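Fe-regulated protein B (Neisseria meningitidis, PDB 4AIP) transports iron across the meningococcal outer membrane as a TonB-dependent transporter, and probably takes up siderophores. Local coordinates at residues Q375-Y380 / E447-I452; G321-L326 / F368-A373; Q274-R279 / Y303-Q308; R220-D225 / A245-S250. One frame throughout, in Å; residues are numbered along the deposited sequence.

Interaction 1: Q375-Y380 / E447-I452; sequences QTLLKY and EAIHDI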
# COMPACT_ATOMS: atom_id res chain seq x y z
N GLN B 375 13.77 -33.70 43.25
CA GLN B 375 13.86 -32.33 43.81
C GLN B 375 14.83 -31.40 43.19
O GLN B 375 14.94 -30.27 43.65
CB GLN B 375 14.40 -32.37 45.24
CG GLN B 375 14.03 -33.52 46.07
CD GLN B 375 12.68 -33.53 46.34
OE1 GLN B 375 11.92 -33.26 45.44
NE2 GLN B 375 12.29 -33.84 47.56
N THR B 376 15.63 -31.87 42.27
CA THR B 376 16.65 -30.99 41.73
C THR B 376 16.68 -30.95 40.19
O THR B 376 16.75 -31.98 39.53
CB THR B 376 18.05 -31.13 42.42
OG1 THR B 376 19.08 -31.21 41.42
CG2 THR B 376 18.16 -32.35 43.33
N LEU B 377 16.58 -29.74 39.65
CA LEU B 377 16.58 -29.58 38.24
C LEU B 377 17.88 -28.93 37.89
O LEU B 377 18.37 -28.07 38.60
CB LEU B 377 15.40 -28.70 37.78
CG LEU B 377 15.15 -28.51 36.26
CD1 LEU B 377 14.53 -29.75 35.60
CD2 LEU B 377 14.24 -27.32 36.05
N LEU B 378 18.44 -29.35 36.76
CA LEU B 378 19.67 -28.73 36.26
C LEU B 378 19.32 -28.13 34.95
O LEU B 378 18.84 -28.81 34.07
CB LEU B 378 20.77 -29.78 36.11
CG LEU B 378 22.13 -29.20 35.72
CD1 LEU B 378 22.81 -28.50 36.89
CD2 LEU B 378 23.08 -30.29 35.11
N LYS B 379 19.52 -26.84 34.82
CA LYS B 379 19.30 -26.16 33.54
C LYS B 379 20.69 -25.86 33.04
O LYS B 379 21.57 -25.58 33.86
CB LYS B 379 18.61 -24.82 33.70
CG LYS B 379 17.29 -24.86 34.38
CD LYS B 379 16.68 -23.46 34.53
CE LYS B 379 15.81 -23.11 33.34
NZ LYS B 379 14.67 -24.07 33.27
N TYR B 380 20.90 -25.92 31.73
CA TYR B 380 22.17 -25.55 31.16
C TYR B 380 21.87 -25.24 29.71
O TYR B 380 20.90 -25.74 29.17
CB TYR B 380 23.23 -26.69 31.31
CG TYR B 380 22.80 -28.03 30.79
CD1 TYR B 380 23.01 -28.39 29.47
CD2 TYR B 380 22.17 -28.95 31.64
CE1 TYR B 380 22.59 -29.67 28.97
CE2 TYR B 380 21.78 -30.25 31.17
CZ TYR B 380 21.99 -30.59 29.84
OH TYR B 380 21.57 -31.83 29.40
N GLU B 447 22.64 -23.91 35.84
CA GLU B 447 21.89 -23.51 36.97
C GLU B 447 21.33 -24.73 37.67
O GLU B 447 20.70 -25.58 37.03
CB GLU B 447 20.70 -22.71 36.51
CG GLU B 447 20.75 -21.35 37.00
CD GLU B 447 19.44 -20.66 36.84
OE1 GLU B 447 18.34 -21.30 36.85
OE2 GLU B 447 19.53 -19.43 36.69
N ALA B 448 21.53 -24.79 38.97
CA ALA B 448 20.90 -25.87 39.71
C ALA B 448 19.80 -25.31 40.57
O ALA B 448 20.00 -24.30 41.25
CB ALA B 448 21.91 -26.60 40.54
N ILE B 449 18.64 -25.97 40.54
CA ILE B 449 17.50 -25.56 41.33
C ILE B 449 17.13 -26.71 42.24
O ILE B 449 16.71 -27.76 41.80
CB ILE B 449 16.31 -25.20 40.47
CG1 ILE B 449 16.69 -24.01 39.60
CG2 ILE B 449 15.11 -24.79 41.34
CD1 ILE B 449 15.91 -23.97 38.34
N HIS B 450 17.30 -26.46 43.53
CA HIS B 450 17.16 -27.51 44.47
C HIS B 450 16.11 -27.12 45.48
O HIS B 450 16.20 -26.04 46.07
CB HIS B 450 18.49 -27.75 45.16
CG HIS B 450 18.47 -28.93 46.08
ND1 HIS B 450 17.95 -30.15 45.70
CD2 HIS B 450 18.88 -29.08 47.37
CE1 HIS B 450 18.05 -31.01 46.72
NE2 HIS B 450 18.60 -30.38 47.75
N ASP B 451 15.16 -28.04 45.66
CA ASP B 451 14.09 -28.01 46.64
C ASP B 451 14.32 -28.85 47.89
O ASP B 451 14.28 -30.10 47.82
CB ASP B 451 12.90 -28.67 46.02
CG ASP B 451 12.02 -27.73 45.31
OD1 ASP B 451 12.39 -26.56 45.00
OD2 ASP B 451 10.91 -28.17 45.05
N ILE B 452 14.45 -28.20 49.04
CA ILE B 452 14.64 -28.94 50.29
C ILE B 452 13.82 -28.37 51.43
O ILE B 452 14.01 -27.21 51.84
CB ILE B 452 16.16 -29.06 50.65
CG1 ILE B 452 16.35 -29.54 52.08
CG2 ILE B 452 16.90 -27.77 50.39
CD1 ILE B 452 17.82 -29.44 52.55
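K379 lies alongside E447 on the face shared with L377 and I449. Its CB starts 4.1 Å from the CB of E447. With CG opposite the carbonyl carbon (chi1 -58°), the chain runs straight to CD, which rests 3.6 Å from E447 OE1 and 3.9 Å from the CD1 methyl of I449. Bends at chi3 and chi4 then swing the amine off this neighbour: NZ stops 5.8 Å from E447 OE1 and makes its salt bridge with D369 on the adjoining strand. The carboxylate of E447 turns elsewhere as well, its OE2 accepting a hydrogen bond from the backbone N of S157, within the plug. Thus two opposite charges that run side by side along their aliphatic parts each bind a different third element.

On the other face, T376 reaches H450. Its CG2 methyl approaches ND1 obliquely to 3.2 Å, a tight fit that covers this nitrogen, for which the model holds no polar partner. Further along this face the L378 CD1 methyl meets A448 CB at 4.2 Å. Beneath the side chains, L377 and I449 exchange a pair of nearly straight backbone bonds, I449 N to L377 O measuring 2.9 Å, and K379 and E447 form a second pair, the bond from E447 N more bent. D451 N closes the ladder on Q375 O. The strand axes run at 170°, the antiparallel pairing of neighbouring staves in the beta-barrel of a TonB-dependent transporter, here where the wall meets the plug.

Interaction 2: G321-L326 / F368-A373; sequences GFVEKL and FDSRLA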
# COMPACT_ATOMS: atom_id res chain seq x y z
N GLY B 321 14.14 -38.32 27.02
CA GLY B 321 14.94 -39.37 27.65
C GLY B 321 16.31 -38.87 28.07
O GLY B 321 16.69 -39.03 29.23
N PHE B 322 17.05 -38.30 27.12
CA PHE B 322 18.34 -37.75 27.46
C PHE B 322 18.21 -36.41 28.17
O PHE B 322 19.16 -35.94 28.79
CB PHE B 322 19.37 -37.74 26.29
CG PHE B 322 18.93 -37.04 25.02
CD1 PHE B 322 18.98 -35.64 24.91
CD2 PHE B 322 18.57 -37.80 23.89
CE1 PHE B 322 18.62 -35.01 23.70
CE2 PHE B 322 18.22 -37.19 22.68
CZ PHE B 322 18.24 -35.79 22.57
N VAL B 323 17.02 -35.83 28.13
CA VAL B 323 16.77 -34.54 28.78
C VAL B 323 15.28 -34.46 28.96
O VAL B 323 14.55 -35.08 28.19
CB VAL B 323 17.40 -33.40 27.96
CG1 VAL B 323 16.42 -32.76 26.93
CG2 VAL B 323 18.03 -32.41 28.87
N GLU B 324 14.82 -33.76 29.98
CA GLU B 324 13.37 -33.71 30.21
C GLU B 324 12.63 -32.55 29.49
O GLU B 324 11.42 -32.62 29.31
CB GLU B 324 12.99 -33.86 31.71
CG GLU B 324 13.22 -32.64 32.55
CD GLU B 324 12.18 -32.51 33.65
OE1 GLU B 324 11.82 -33.54 34.27
OE2 GLU B 324 11.72 -31.38 33.89
N LYS B 325 13.37 -31.51 29.12
CA LYS B 325 12.88 -30.47 28.25
C LYS B 325 14.03 -29.74 27.58
O LYS B 325 15.05 -29.49 28.17
CB LYS B 325 11.99 -29.47 28.99
CG LYS B 325 11.98 -28.12 28.35
CD LYS B 325 11.36 -27.09 29.21
CE LYS B 325 9.88 -27.14 29.02
NZ LYS B 325 9.38 -25.77 29.16
N LEU B 326 13.81 -29.40 26.33
CA LEU B 326 14.72 -28.64 25.54
C LEU B 326 13.95 -27.53 24.85
O LEU B 326 12.86 -27.76 24.34
CB LEU B 326 15.36 -29.57 24.52
CG LEU B 326 16.07 -29.00 23.31
CD1 LEU B 326 17.14 -28.12 23.74
CD2 LEU B 326 16.68 -30.11 22.50
N PHE B 368 18.42 -26.53 28.03
CA PHE B 368 18.10 -27.89 28.39
C PHE B 368 17.81 -27.92 29.82
O PHE B 368 18.51 -27.33 30.61
CB PHE B 368 19.30 -28.86 28.16
CG PHE B 368 19.95 -28.78 26.77
CD1 PHE B 368 20.76 -27.70 26.43
CD2 PHE B 368 19.76 -29.80 25.82
CE1 PHE B 368 21.37 -27.62 25.20
CE2 PHE B 368 20.35 -29.70 24.55
CZ PHE B 368 21.18 -28.62 24.26
N ASP B 369 16.82 -28.70 30.19
CA ASP B 369 16.52 -28.97 31.58
C ASP B 369 16.72 -30.48 31.83
O ASP B 369 16.12 -31.31 31.19
CB ASP B 369 15.05 -28.58 31.92
CG ASP B 369 14.78 -27.05 31.86
OD1 ASP B 369 15.72 -26.24 31.65
OD2 ASP B 369 13.60 -26.64 31.99
N SER B 370 17.55 -30.80 32.79
CA SER B 370 17.80 -32.17 33.17
C SER B 370 17.49 -32.35 34.60
O SER B 370 17.99 -31.63 35.49
CB SER B 370 19.26 -32.54 33.02
OG SER B 370 19.38 -33.60 32.13
N ARG B 371 16.74 -33.39 34.86
CA ARG B 371 16.35 -33.71 36.18
C ARG B 371 17.32 -34.65 36.90
O ARG B 371 17.31 -35.84 36.63
CB ARG B 371 15.07 -34.45 36.04
CG ARG B 371 14.62 -34.99 37.31
CD ARG B 371 13.23 -34.67 37.29
NE ARG B 371 13.06 -33.22 37.32
CZ ARG B 371 12.09 -32.66 38.03
NH1 ARG B 371 11.31 -33.51 38.71
NH2 ARG B 371 11.90 -31.32 38.09
N LEU B 372 18.10 -34.13 37.85
CA LEU B 372 19.05 -34.98 38.58
C LEU B 372 18.46 -35.85 39.71
O LEU B 372 19.17 -36.70 40.23
CB LEU B 372 20.21 -34.15 39.08
CG LEU B 372 21.25 -33.88 38.01
CD1 LEU B 372 20.69 -33.23 36.79
CD2 LEU B 372 22.31 -33.01 38.63
N ALA B 373 17.18 -35.63 40.05
CA ALA B 373 16.50 -36.20 41.22
C ALA B 373 15.15 -35.54 41.29
O ALA B 373 14.99 -34.43 40.78
CB ALA B 373 17.27 -35.91 42.48
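D369 and K325 join through D369 N, which gives a nearly straight hydrogen bond to K325 O (2.8 Å). The return bond is split. D369 O takes the N-H of E324, with E324 N at 3.0 Å from D369 O. A weak second bond comes from K325 N, 3.4 Å from D369 O, so two residues of 321-326 face one residue of 368-373: a classic beta bulge at the start of strand 325-339 in the barrel wall. E324 reaches toward R371, its OE1 lying 3.3 Å from R371 NE. This salt bridge is purely electrostatic: the oxygen sits over a face of the guanidinium, no N-H is aimed at it, and the carboxylate and guanidinium planes are only 11° apart.

The acid of D369 looks beyond this pair. Its OD1 forms a salt bridge with K379 on the next strand, while towards K325 it meets hydrocarbon, the CD of that lysine lying beside OD2.

On the opposite face of the strand pair, the F368 ring is packed by two aliphatic side chains and by the Y380 ring of the neighbouring strand. V323 brings its CG2 methyl in at the ring's edge, 3.8 Å from F368 CB. L326 runs alongside, CG opposite its own amide N (chi1 163°), which carries its CD1 methyl over one ring face in a CH-pi contact, 3.9 Å from the centroid of the F368 ring and 21° off its normal.

Interaction 3: Q274-R279 / Y303-Q308; sequences QHRGIR and YRETTQ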
# COMPACT_ATOMS: atom_id res chain seq x y z
N GLN B 274 5.77 -1.96 11.81
CA GLN B 274 6.28 -0.81 11.07
C GLN B 274 5.58 0.52 11.40
O GLN B 274 4.34 0.60 11.49
CB GLN B 274 6.15 -1.12 9.60
CG GLN B 274 6.71 -0.10 8.75
CD GLN B 274 6.69 -0.49 7.32
OE1 GLN B 274 7.74 -0.52 6.67
NE2 GLN B 274 5.52 -0.81 6.79
N HIS B 275 6.38 1.58 11.50
CA HIS B 275 5.83 2.89 11.72
C HIS B 275 6.16 3.81 10.59
O HIS B 275 7.33 3.91 10.24
CB HIS B 275 6.43 3.51 12.95
CG HIS B 275 6.32 2.69 14.20
ND1 HIS B 275 7.05 2.99 15.33
CD2 HIS B 275 5.55 1.63 14.52
CE1 HIS B 275 6.75 2.13 16.28
NE2 HIS B 275 5.82 1.30 15.82
N ARG B 276 5.18 4.54 10.06
CA ARG B 276 5.46 5.50 8.98
C ARG B 276 4.77 6.82 9.19
O ARG B 276 3.66 6.90 9.72
CB ARG B 276 5.06 4.93 7.61
CG ARG B 276 3.67 4.45 7.56
CD ARG B 276 3.70 3.07 7.01
NE ARG B 276 3.30 3.13 5.61
CZ ARG B 276 3.42 2.15 4.71
NH1 ARG B 276 3.93 0.98 5.05
NH2 ARG B 276 3.03 2.35 3.44
N GLY B 277 5.42 7.87 8.75
CA GLY B 277 4.74 9.16 8.73
C GLY B 277 5.76 10.26 8.55
O GLY B 277 6.95 10.00 8.35
N ILE B 278 5.31 11.49 8.60
CA ILE B 278 6.25 12.56 8.49
C ILE B 278 6.73 12.78 9.95
O ILE B 278 5.93 13.07 10.88
CB ILE B 278 5.58 13.86 7.98
CG1 ILE B 278 4.65 13.61 6.78
CG2 ILE B 278 6.61 14.94 7.72
CD1 ILE B 278 5.35 13.30 5.50
N ARG B 279 8.04 12.64 10.16
CA ARG B 279 8.56 12.60 11.48
C ARG B 279 9.73 13.50 11.43
O ARG B 279 10.21 13.83 10.33
CB ARG B 279 9.03 11.20 11.82
CG ARG B 279 7.88 10.18 11.78
CD ARG B 279 7.00 10.25 13.04
NE ARG B 279 7.74 9.77 14.21
CZ ARG B 279 7.36 9.86 15.48
NH1 ARG B 279 6.22 10.44 15.80
NH2 ARG B 279 8.13 9.39 16.45
N TYR B 303 9.32 12.24 5.45
CA TYR B 303 8.75 10.90 5.55
C TYR B 303 9.76 9.81 6.01
O TYR B 303 10.93 9.75 5.57
CB TYR B 303 8.14 10.51 4.21
CG TYR B 303 7.52 9.13 4.24
CD1 TYR B 303 6.29 8.91 4.85
CD2 TYR B 303 8.22 8.02 3.73
CE1 TYR B 303 5.68 7.62 4.84
CE2 TYR B 303 7.67 6.72 3.77
CZ TYR B 303 6.39 6.53 4.31
OH TYR B 303 5.87 5.21 4.30
N ARG B 304 9.30 8.93 6.88
CA ARG B 304 10.14 7.96 7.51
C ARG B 304 9.41 6.66 7.73
O ARG B 304 8.20 6.68 8.09
CB ARG B 304 10.52 8.50 8.85
CG ARG B 304 11.83 8.00 9.31
CD ARG B 304 12.58 9.03 10.00
NE ARG B 304 13.17 9.88 8.95
CZ ARG B 304 13.24 11.18 9.02
NH1 ARG B 304 12.78 11.70 10.08
NH2 ARG B 304 13.76 11.96 8.09
N GLU B 305 10.10 5.54 7.53
CA GLU B 305 9.58 4.26 8.02
C GLU B 305 10.61 3.66 8.93
O GLU B 305 11.83 3.68 8.62
CB GLU B 305 9.25 3.26 6.88
CG GLU B 305 8.78 3.91 5.60
CD GLU B 305 8.28 2.94 4.52
OE1 GLU B 305 8.97 1.93 4.31
OE2 GLU B 305 7.24 3.26 3.86
N THR B 306 10.14 3.14 10.06
CA THR B 306 11.04 2.48 10.96
C THR B 306 10.39 1.13 11.27
O THR B 306 9.19 1.05 11.54
CB THR B 306 11.51 3.40 12.20
OG1 THR B 306 10.69 3.19 13.33
CG2 THR B 306 11.47 4.92 11.89
N THR B 307 11.17 0.05 11.14
CA THR B 307 10.63 -1.30 11.08
C THR B 307 11.39 -2.31 11.96
O THR B 307 12.63 -2.28 12.07
CB THR B 307 10.71 -1.79 9.62
OG1 THR B 307 10.43 -0.70 8.74
CG2 THR B 307 9.72 -2.85 9.39
N GLN B 308 10.66 -3.26 12.52
CA GLN B 308 11.28 -4.35 13.25
C GLN B 308 10.68 -5.62 12.71
O GLN B 308 9.42 -5.76 12.63
CB GLN B 308 11.02 -4.23 14.75
CG GLN B 308 11.98 -5.02 15.62
CD GLN B 308 11.65 -4.94 17.11
OE1 GLN B 308 10.69 -5.51 17.57
NE2 GLN B 308 12.46 -4.22 17.86
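Y303 lays its phenol along the base of R276, the hydroxyl OH reaching 3.4 Å from R276 CB, with ring atom CE1 of Y303 at 3.9 Å from the same CB, an oblique approach. The two side chains run the same way, yet ring and guanidinium planes stand at 83°. R276 starts with CG wedged between its own N and C (chi1 53°) and bends twice more, which places one guanidinium face under E305: the carboxylate OE2 lies 4.1 Å above the plane, over its centre. No N-H points at that oxygen and the groups are too far apart for a salt bridge, leaving at most a long-range attraction of charges. The same OE2 accepts a bond from Y303 OH, modelled at 2.4 Å, a length short enough to be doubtful. R276 contacts L-glutamate in another structure of this protein, and Y303 and E305 thus lie directly against a ligand-binding side chain.

Beneath them runs the antiparallel ladder of two adjacent strands of the TonB-dependent receptor barrel. H275 and T306 trade two backbone bonds, and G277 and R304 two more, G277 N to R304 O being 3.1 Å; the chain turns its corner at G277. On the face of H275 and R304, the H275 ring stacks on F137, and H275 ND1 and T306 OG1, 4.2 Å apart, are both buried without a partner in the model. At the far end the I278 CD1 methyl touches Y303 CB at 4.2 Å, and both residues also pack on P354 of the second subunit.

Interaction 4: R220-D225 / A245-S250; sequences RNDEKD and ALDKRS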
# COMPACT_ATOMS: atom_id res chain seq x y z
N ARG B 220 -3.58 -2.76 11.80
CA ARG B 220 -3.20 -1.40 11.47
C ARG B 220 -3.79 -0.41 12.44
O ARG B 220 -4.94 -0.59 12.88
CB ARG B 220 -3.62 -1.09 10.07
CG ARG B 220 -3.01 0.17 9.58
CD ARG B 220 -3.58 0.59 8.21
NE ARG B 220 -3.34 2.01 8.04
CZ ARG B 220 -3.69 2.70 6.97
NH1 ARG B 220 -4.29 2.11 5.94
NH2 ARG B 220 -3.39 3.98 6.91
N ASN B 221 -2.99 0.61 12.79
CA ASN B 221 -3.41 1.69 13.70
C ASN B 221 -2.99 2.98 13.07
O ASN B 221 -1.79 3.31 13.10
CB ASN B 221 -2.71 1.56 15.06
CG ASN B 221 -3.30 2.47 16.10
OD1 ASN B 221 -4.40 2.99 15.91
ND2 ASN B 221 -2.58 2.71 17.19
N ASP B 222 -3.96 3.72 12.49
CA ASP B 222 -3.66 5.02 11.85
C ASP B 222 -3.94 6.16 12.80
O ASP B 222 -5.11 6.48 13.06
CB ASP B 222 -4.48 5.21 10.58
CG ASP B 222 -3.87 6.27 9.62
OD1 ASP B 222 -2.69 6.66 9.81
OD2 ASP B 222 -4.56 6.70 8.67
N GLU B 223 -2.86 6.75 13.33
CA GLU B 223 -2.98 7.75 14.41
C GLU B 223 -2.60 9.14 13.93
O GLU B 223 -1.54 9.32 13.34
CB GLU B 223 -2.08 7.38 15.60
CG GLU B 223 -2.47 6.09 16.32
CD GLU B 223 -1.73 5.89 17.66
OE1 GLU B 223 -0.52 6.26 17.80
OE2 GLU B 223 -2.38 5.35 18.61
N LYS B 224 -3.44 10.11 14.24
CA LYS B 224 -3.14 11.51 13.92
C LYS B 224 -2.27 12.16 15.00
O LYS B 224 -2.01 11.54 16.02
CB LYS B 224 -4.45 12.26 13.77
CG LYS B 224 -4.91 12.43 12.35
CD LYS B 224 -4.98 11.18 11.53
CE LYS B 224 -4.42 11.48 10.12
NZ LYS B 224 -4.16 10.26 9.31
N ASP B 225 -1.80 13.40 14.74
CA ASP B 225 -1.26 14.27 15.77
C ASP B 225 -2.19 14.25 17.00
O ASP B 225 -3.43 14.46 16.85
CB ASP B 225 -1.13 15.70 15.26
CG ASP B 225 0.03 15.84 14.31
OD1 ASP B 225 0.81 14.87 14.15
OD2 ASP B 225 0.19 16.93 13.74
N ALA B 245 1.75 12.08 14.58
CA ALA B 245 1.04 11.10 13.75
C ALA B 245 1.95 9.96 13.27
O ALA B 245 3.08 10.17 12.90
CB ALA B 245 0.34 11.77 12.56
N LEU B 246 1.42 8.74 13.35
CA LEU B 246 2.06 7.56 12.84
C LEU B 246 1.03 6.59 12.36
O LEU B 246 -0.02 6.44 12.98
CB LEU B 246 2.91 6.86 13.88
CG LEU B 246 4.31 7.39 14.13
CD1 LEU B 246 4.98 6.58 15.28
CD2 LEU B 246 5.12 7.33 12.87
N ASP B 247 1.37 5.96 11.25
CA ASP B 247 0.59 4.91 10.65
C ASP B 247 1.38 3.67 11.04
O ASP B 247 2.54 3.50 10.64
CB ASP B 247 0.57 5.18 9.12
CG ASP B 247 -0.24 4.14 8.30
OD1 ASP B 247 -0.83 3.17 8.82
OD2 ASP B 247 -0.28 4.34 7.08
N LYS B 248 0.77 2.83 11.87
CA LYS B 248 1.47 1.70 12.45
C LYS B 248 0.84 0.37 12.10
O LYS B 248 -0.32 0.08 12.45
CB LYS B 248 1.57 1.80 13.98
CG LYS B 248 2.27 3.03 14.53
CD LYS B 248 2.39 2.92 16.03
CE LYS B 248 1.68 4.03 16.73
NZ LYS B 248 1.03 3.59 17.99
N ARG B 249 1.63 -0.47 11.44
CA ARG B 249 1.20 -1.75 10.86
C ARG B 249 2.02 -2.92 11.36
O ARG B 249 3.26 -2.84 11.51
CB ARG B 249 1.37 -1.72 9.34
CG ARG B 249 0.48 -0.70 8.72
CD ARG B 249 0.55 -0.69 7.22
NE ARG B 249 0.28 0.67 6.78
CZ ARG B 249 0.01 1.02 5.53
NH1 ARG B 249 -0.06 0.11 4.57
NH2 ARG B 249 -0.20 2.28 5.25
N SER B 250 1.35 -4.05 11.56
CA SER B 250 2.10 -5.17 11.93
C SER B 250 1.53 -6.40 11.28
O SER B 250 0.33 -6.46 10.94
CB SER B 250 2.23 -5.26 13.47
OG SER B 250 1.01 -5.55 14.09
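R220 and R249 stack their guanidinium groups flat, centres 4.3 Å apart and planes at 24°. NH2 of R249 sits over the middle of the R220 group, whereas R220 NH1 lies nearer the rim of the R249 face. D247 lies at the edge of R249, in its plane, and its OD2 receives a straight bond from R249 NH2 (2.8 Å, 170°). The same carboxylate also meets R220: OD1 lies 2.9 Å from R220 NE, a salt bridge whose hydrogen bond is bent and weak. Both chains are extended from CG to NE and run side by side, R220 with CG opposite its N and R249 with CG opposite its carbonyl carbon. D222 joins through its OD2, 3.4 Å from R220 NH2. The D247 carboxylate, shared by both arginines, probably helps to hold the stacked pair together.

The reverse face holds a second pair, K248 NZ to E223 OE1 at 3.1 Å, weak as a hydrogen bond. Past the strand end, D225 OD1 accepts a hydrogen bond from A245 N at 3.0 Å and another from S244 N. The network of R220, D222, K224, D247 and R249 ties together two adjoining antiparallel strands of the transporter barrel, with D247 packing against R276, seen to bind L-glutamate in another structure of this protein.

Four strand pairings of one barrel fall into two clusters on opposite sides of the chain's centre, some 46 Å apart between centres of interactions 1 and 4. Interactions 1 and 2 meet where strand 376-390 of the first pairs with strand 355-371 of the second, L378 N lying 2.6 Å from S370 O; 3 and 4 meet where 264-276 pairs with 246-259, with R276 N 2.9 Å from D247 O. Interaction 1 is a surface contact, the other three partly buried. Chemistry follows place: in 1 and 2 methyls and aromatic rings mix with a few salt bridges, among them K379 to D369 from one contact to the other, whereas 3 and 4 gather arginines and acids beside the glutamate-binding residue, and both touch a second subunit.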